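Local coordinates for protein rhamnogalacturonan endolyase YesW (Bacillus subtilis, PDB 2ZUX) that cleaves the rhamnogalacturonan of plant cell-wall pectin by endo-type elimination, releasing oligosaccharides, and requires calcium or manganese for activity, at residues D334-S345 and D349-L360. Numbering follows the deposited sequence.
Sequences DGDGKDEIIFGS and DHDGKGMYSTGL. With CA (calcium ion), chain L; CA (calcium ion), chain K.
This is a calcium-bridged contact at one end of a four-stranded antiparallel blade of the beta-propeller; one calcium joins Asp334, Asp336 and Glu340 to Asp349 and His350, and another lies beside it. Strand 346-348 runs between strands 340-343 and 354-357, and the two segments meet at both its ends. The first calcium is held by segment 334-345 through Asp334 OD1, Asp336 OD1, Lys338 O and both oxygens of Glu340. Asp332 completes this set. The second calcium bridges the segments. Asp334 OD2, Asp336 OD2 and Glu340 OE2 reach it from one segment, Asp349 OD1 and His350 ND1 from the other. Glu340 OE2 is a ligand of both ions, 2.4 Å from the second calcium. Glu340 OE1 also accepts a hydrogen bond from Val333 N. The second calcium lies in the plane of the His350 ring, 2.6 Å from ND1. His350 CG sits between the backbone N and the carbonyl carbon (chi1 69°), which turns ND1 to the calcium and one ring face to Lys338. Lys338 CD lies 3.6 Å from the ring centroid in a CH-pi contact. Met355 SD packs against Glu340 CG at 3.7 Å. At the far end, Thr358 N gives a nearly straight hydrogen bond to Ser345 O, 2.8 Å long. Thr358 OG1 lies 3.3 Å from Ser345 CB and accepts from Leu360 N in an ST turn. Replacing Thr358 by alanine would probably leave Leu360 N without this acceptor and open a gap beside Ser345 CB. The loop from Asp332 to Glu340, with its DxDxDG pattern, resembles the calcium-binding loop of an EF-hand; a second calcium is shared with Asp349 and His350, at the start of a type I turn.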
loop_
_atom_site.group_PDB
_atom_site.type_symbol
_atom_site.label_atom_id
_atom_site.label_comp_id
_atom_site.label_asym_id
_atom_site.label_seq_id
_atom_site.Cartn_x
_atom_site.Cartn_y
_atom_site.Cartn_z
ATOM N N ASP A 334 0.819 -2.640 -20.691
ATOM C CA ASP A 334 0.894 -2.737 -22.156
ATOM C C ASP A 334 2.277 -2.417 -22.724
ATOM O O ASP A 334 2.469 -2.438 -23.943
ATOM C CB ASP A 334 -0.217 -1.900 -22.824
ATOM C CG ASP A 334 -0.146 -0.429 -22.468
ATOM O OD1 ASP A 334 0.878 -0.006 -21.897
ATOM O OD2 ASP A 334 -1.114 0.315 -22.755
ATOM N N GLY A 335 3.228 -2.111 -21.845
ATOM C CA GLY A 335 4.628 -1.938 -22.225
ATOM C C GLY A 335 5.032 -0.586 -22.795
ATOM O O GLY A 335 6.149 -0.448 -23.310
ATOM N N ASP A 336 4.151 0.412 -22.704
ATOM C CA ASP A 336 4.450 1.749 -23.245
ATOM C C ASP A 336 5.157 2.680 -22.238
ATOM O O ASP A 336 5.397 3.855 -22.538
ATOM C CB ASP A 336 3.184 2.406 -23.840
ATOM C CG ASP A 336 2.097 2.668 -22.805
ATOM O OD1 ASP A 336 2.370 2.513 -21.597
ATOM O OD2 ASP A 336 0.953 3.006 -23.192
ATOM N N GLY A 337 5.478 2.158 -21.051
ATOM C CA GLY A 337 6.146 2.933 -19.996
ATOM C C GLY A 337 5.193 3.707 -19.095
ATOM O O GLY A 337 5.577 4.190 -18.027
ATOM N N LYS A 338 3.945 3.813 -19.539
ATOM C CA LYS A 338 2.912 4.582 -18.859
ATOM C C LYS A 338 2.007 3.646 -18.066
ATOM O O LYS A 338 1.729 2.527 -18.496
ATOM C CB LYS A 338 2.098 5.359 -19.886
ATOM C CG LYS A 338 2.960 6.251 -20.771
ATOM C CD LYS A 338 2.138 6.973 -21.814
ATOM C CE LYS A 338 3.026 7.856 -22.688
ATOM N NZ LYS A 338 3.946 7.051 -23.543
ATOM N N ASP A 339 1.553 4.098 -16.902
ATOM C CA ASP A 339 0.714 3.262 -16.042
ATOM C C ASP A 339 -0.740 3.215 -16.468
ATOM O O ASP A 339 -1.337 4.225 -16.829
ATOM C CB ASP A 339 0.799 3.728 -14.585
ATOM C CG ASP A 339 2.122 3.394 -13.941
ATOM O OD1 ASP A 339 2.743 2.379 -14.333
ATOM O OD2 ASP A 339 2.546 4.150 -13.050
ATOM N N GLU A 340 -1.280 2.006 -16.406
ATOM C CA GLU A 340 -2.695 1.758 -16.534
ATOM C C GLU A 340 -3.268 1.437 -15.153
ATOM O O GLU A 340 -2.523 1.205 -14.184
ATOM C CB GLU A 340 -2.921 0.604 -17.511
ATOM C CG GLU A 340 -2.685 0.988 -18.992
ATOM C CD GLU A 340 -1.204 1.095 -19.367
ATOM O OE1 GLU A 340 -0.398 0.220 -18.969
ATOM O OE2 GLU A 340 -0.822 2.070 -20.078
ATOM N N ILE A 341 -4.591 1.427 -15.068
ATOM C CA ILE A 341 -5.299 1.212 -13.810
ATOM C C ILE A 341 -6.095 -0.086 -13.911
ATOM O O ILE A 341 -6.925 -0.237 -14.811
ATOM C CB ILE A 341 -6.251 2.387 -13.510
ATOM C CG1 ILE A 341 -5.480 3.714 -13.440
ATOM C CG2 ILE A 341 -7.025 2.138 -12.214
ATOM C CD1 ILE A 341 -6.314 4.939 -13.767
ATOM N N ILE A 342 -5.826 -1.018 -12.995
ATOM C CA ILE A 342 -6.587 -2.256 -12.901
ATOM C C ILE A 342 -7.684 -2.012 -11.870
ATOM O O ILE A 342 -7.423 -1.947 -10.662
ATOM C CB ILE A 342 -5.699 -3.464 -12.508
ATOM C CG1 ILE A 342 -4.553 -3.672 -13.515
ATOM C CG2 ILE A 342 -6.539 -4.740 -12.381
ATOM C CD1 ILE A 342 -5.005 -3.845 -14.960
ATOM N N PHE A 343 -8.902 -1.826 -12.359
ATOM C CA PHE A 343 -10.028 -1.418 -11.532
ATOM C C PHE A 343 -10.967 -2.618 -11.399
ATOM O O PHE A 343 -12.014 -2.694 -12.046
ATOM C CB PHE A 343 -10.728 -0.223 -12.192
ATOM C CG PHE A 343 -11.673 0.526 -11.287
ATOM C CD1 PHE A 343 -11.204 1.534 -10.441
ATOM C CD2 PHE A 343 -13.034 0.238 -11.289
ATOM C CE1 PHE A 343 -12.080 2.230 -9.605
ATOM C CE2 PHE A 343 -13.901 0.941 -10.467
ATOM C CZ PHE A 343 -13.422 1.931 -9.616
ATOM N N GLY A 344 -10.573 -3.583 -10.569
ATOM C CA GLY A 344 -11.349 -4.809 -10.419
ATOM C C GLY A 344 -11.379 -5.582 -11.723
ATOM O O GLY A 344 -10.333 -6.005 -12.219
ATOM N N SER A 345 -12.580 -5.762 -12.272
ATOM C CA SER A 345 -12.775 -6.547 -13.490
ATOM C C SER A 345 -12.576 -5.742 -14.768
ATOM O O SER A 345 -12.708 -6.277 -15.873
ATOM C CB SER A 345 -14.171 -7.167 -13.479
ATOM O OG SER A 345 -14.275 -8.111 -12.429
ATOM N N ASP A 349 -6.950 2.906 -19.413
ATOM C CA ASP A 349 -5.673 3.276 -20.018
ATOM C C ASP A 349 -5.112 4.552 -19.405
ATOM O O ASP A 349 -5.810 5.269 -18.682
ATOM C CB ASP A 349 -5.868 3.429 -21.531
ATOM C CG ASP A 349 -4.629 3.093 -22.333
ATOM O OD1 ASP A 349 -3.549 2.820 -21.765
ATOM O OD2 ASP A 349 -4.757 3.096 -23.577
ATOM N N HIS A 350 -3.851 4.843 -19.728
ATOM C CA HIS A 350 -3.145 5.982 -19.153
ATOM C C HIS A 350 -3.782 7.326 -19.519
ATOM O O HIS A 350 -3.526 8.332 -18.864
ATOM C CB HIS A 350 -1.684 5.959 -19.608
ATOM C CG HIS A 350 -1.504 6.253 -21.063
ATOM N ND1 HIS A 350 -1.412 5.268 -22.022
ATOM C CD2 HIS A 350 -1.421 7.432 -21.722
ATOM C CE1 HIS A 350 -1.267 5.829 -23.211
ATOM N NE2 HIS A 350 -1.277 7.141 -23.056
ATOM N N ASP A 351 -4.595 7.331 -20.578
ATOM C CA ASP A 351 -5.284 8.527 -21.046
ATOM C C ASP A 351 -6.757 8.575 -20.623
ATOM O O ASP A 351 -7.520 9.424 -21.093
ATOM C CB ASP A 351 -5.185 8.627 -22.571
ATOM C CG ASP A 351 -5.846 7.464 -23.280
ATOM O OD1 ASP A 351 -6.309 6.508 -22.615
ATOM O OD2 ASP A 351 -5.899 7.494 -24.527
ATOM N N GLY A 352 -7.152 7.655 -19.743
ATOM C CA GLY A 352 -8.510 7.637 -19.214
ATOM C C GLY A 352 -9.519 6.856 -20.019
ATOM O O GLY A 352 -10.692 6.805 -19.657
ATOM N N LYS A 353 -9.075 6.243 -21.115
ATOM C CA LYS A 353 -9.983 5.454 -21.936
ATOM C C LYS A 353 -10.165 4.062 -21.350
ATOM O O LYS A 353 -9.198 3.423 -20.939
ATOM C CB LYS A 353 -9.486 5.373 -23.390
ATOM C CG LYS A 353 -9.470 6.719 -24.132
ATOM C CD LYS A 353 -10.869 7.345 -24.212
ATOM C CE LYS A 353 -10.894 8.647 -25.013
ATOM N NZ LYS A 353 -9.919 9.668 -24.541
ATOM N N GLY A 354 -11.408 3.587 -21.313
ATOM C CA GLY A 354 -11.661 2.219 -20.888
ATOM C C GLY A 354 -10.982 1.253 -21.838
ATOM O O GLY A 354 -11.102 1.402 -23.058
ATOM N N MET A 355 -10.271 0.267 -21.292
ATOM C CA MET A 355 -9.558 -0.729 -22.105
ATOM C C MET A 355 -10.375 -1.996 -22.345
ATOM O O MET A 355 -10.525 -2.445 -23.487
ATOM C CB MET A 355 -8.231 -1.111 -21.455
ATOM C CG MET A 355 -7.247 0.026 -21.385
ATOM S SD MET A 355 -5.850 -0.317 -20.299
ATOM C CE MET A 355 -5.003 -1.618 -21.191
ATOM N N TYR A 356 -10.876 -2.586 -21.264
ATOM C CA TYR A 356 -11.664 -3.803 -21.336
ATOM C C TYR A 356 -12.449 -3.961 -20.051
ATOM O O TYR A 356 -12.130 -3.333 -19.034
ATOM C CB TYR A 356 -10.767 -5.040 -21.533
ATOM C CG TYR A 356 -9.799 -5.319 -20.389
ATOM C CD1 TYR A 356 -10.237 -5.895 -19.190
ATOM C CD2 TYR A 356 -8.441 -5.024 -20.514
ATOM C CE1 TYR A 356 -9.353 -6.154 -18.143
ATOM C CE2 TYR A 356 -7.541 -5.288 -19.474
ATOM C CZ TYR A 356 -8.009 -5.850 -18.292
ATOM O OH TYR A 356 -7.144 -6.113 -17.255
ATOM N N SER A 357 -13.457 -4.821 -20.101
ATOM C CA SER A 357 -14.128 -5.327 -18.911
ATOM C C SER A 357 -14.300 -6.826 -19.077
ATOM O O SER A 357 -14.731 -7.279 -20.145
ATOM C CB SER A 357 -15.499 -4.690 -18.753
ATOM O OG SER A 357 -16.204 -5.360 -17.720
ATOM N N THR A 358 -13.972 -7.603 -18.048
ATOM C CA THR A 358 -14.211 -9.047 -18.119
ATOM C C THR A 358 -15.689 -9.360 -17.898
ATOM O O THR A 358 -16.124 -10.476 -18.146
ATOM C CB THR A 358 -13.404 -9.827 -17.082
ATOM O OG1 THR A 358 -13.898 -9.501 -15.778
ATOM C CG2 THR A 358 -11.916 -9.512 -17.188
ATOM N N GLY A 359 -16.445 -8.375 -17.419
ATOM C CA GLY A 359 -17.863 -8.567 -17.130
ATOM C C GLY A 359 -18.145 -9.369 -15.875
ATOM O O GLY A 359 -19.306 -9.639 -15.572
ATOM N N LEU A 360 -17.101 -9.741 -15.132
ATOM C CA LEU A 360 -17.260 -10.618 -13.968
ATOM C C LEU A 360 -17.700 -9.871 -12.718
ATOM O O LEU A 360 -18.056 -10.489 -11.707
ATOM C CB LEU A 360 -15.991 -11.442 -13.730
ATOM C CG LEU A 360 -15.682 -12.436 -14.853
ATOM C CD1 LEU A 360 -14.269 -12.966 -14.706
ATOM C CD2 LEU A 360 -16.706 -13.578 -14.914
HETATM CA CA CA L . 1.289 1.275 -20.240
HETATM CA CA CA K . -1.261 2.702 -22.308
#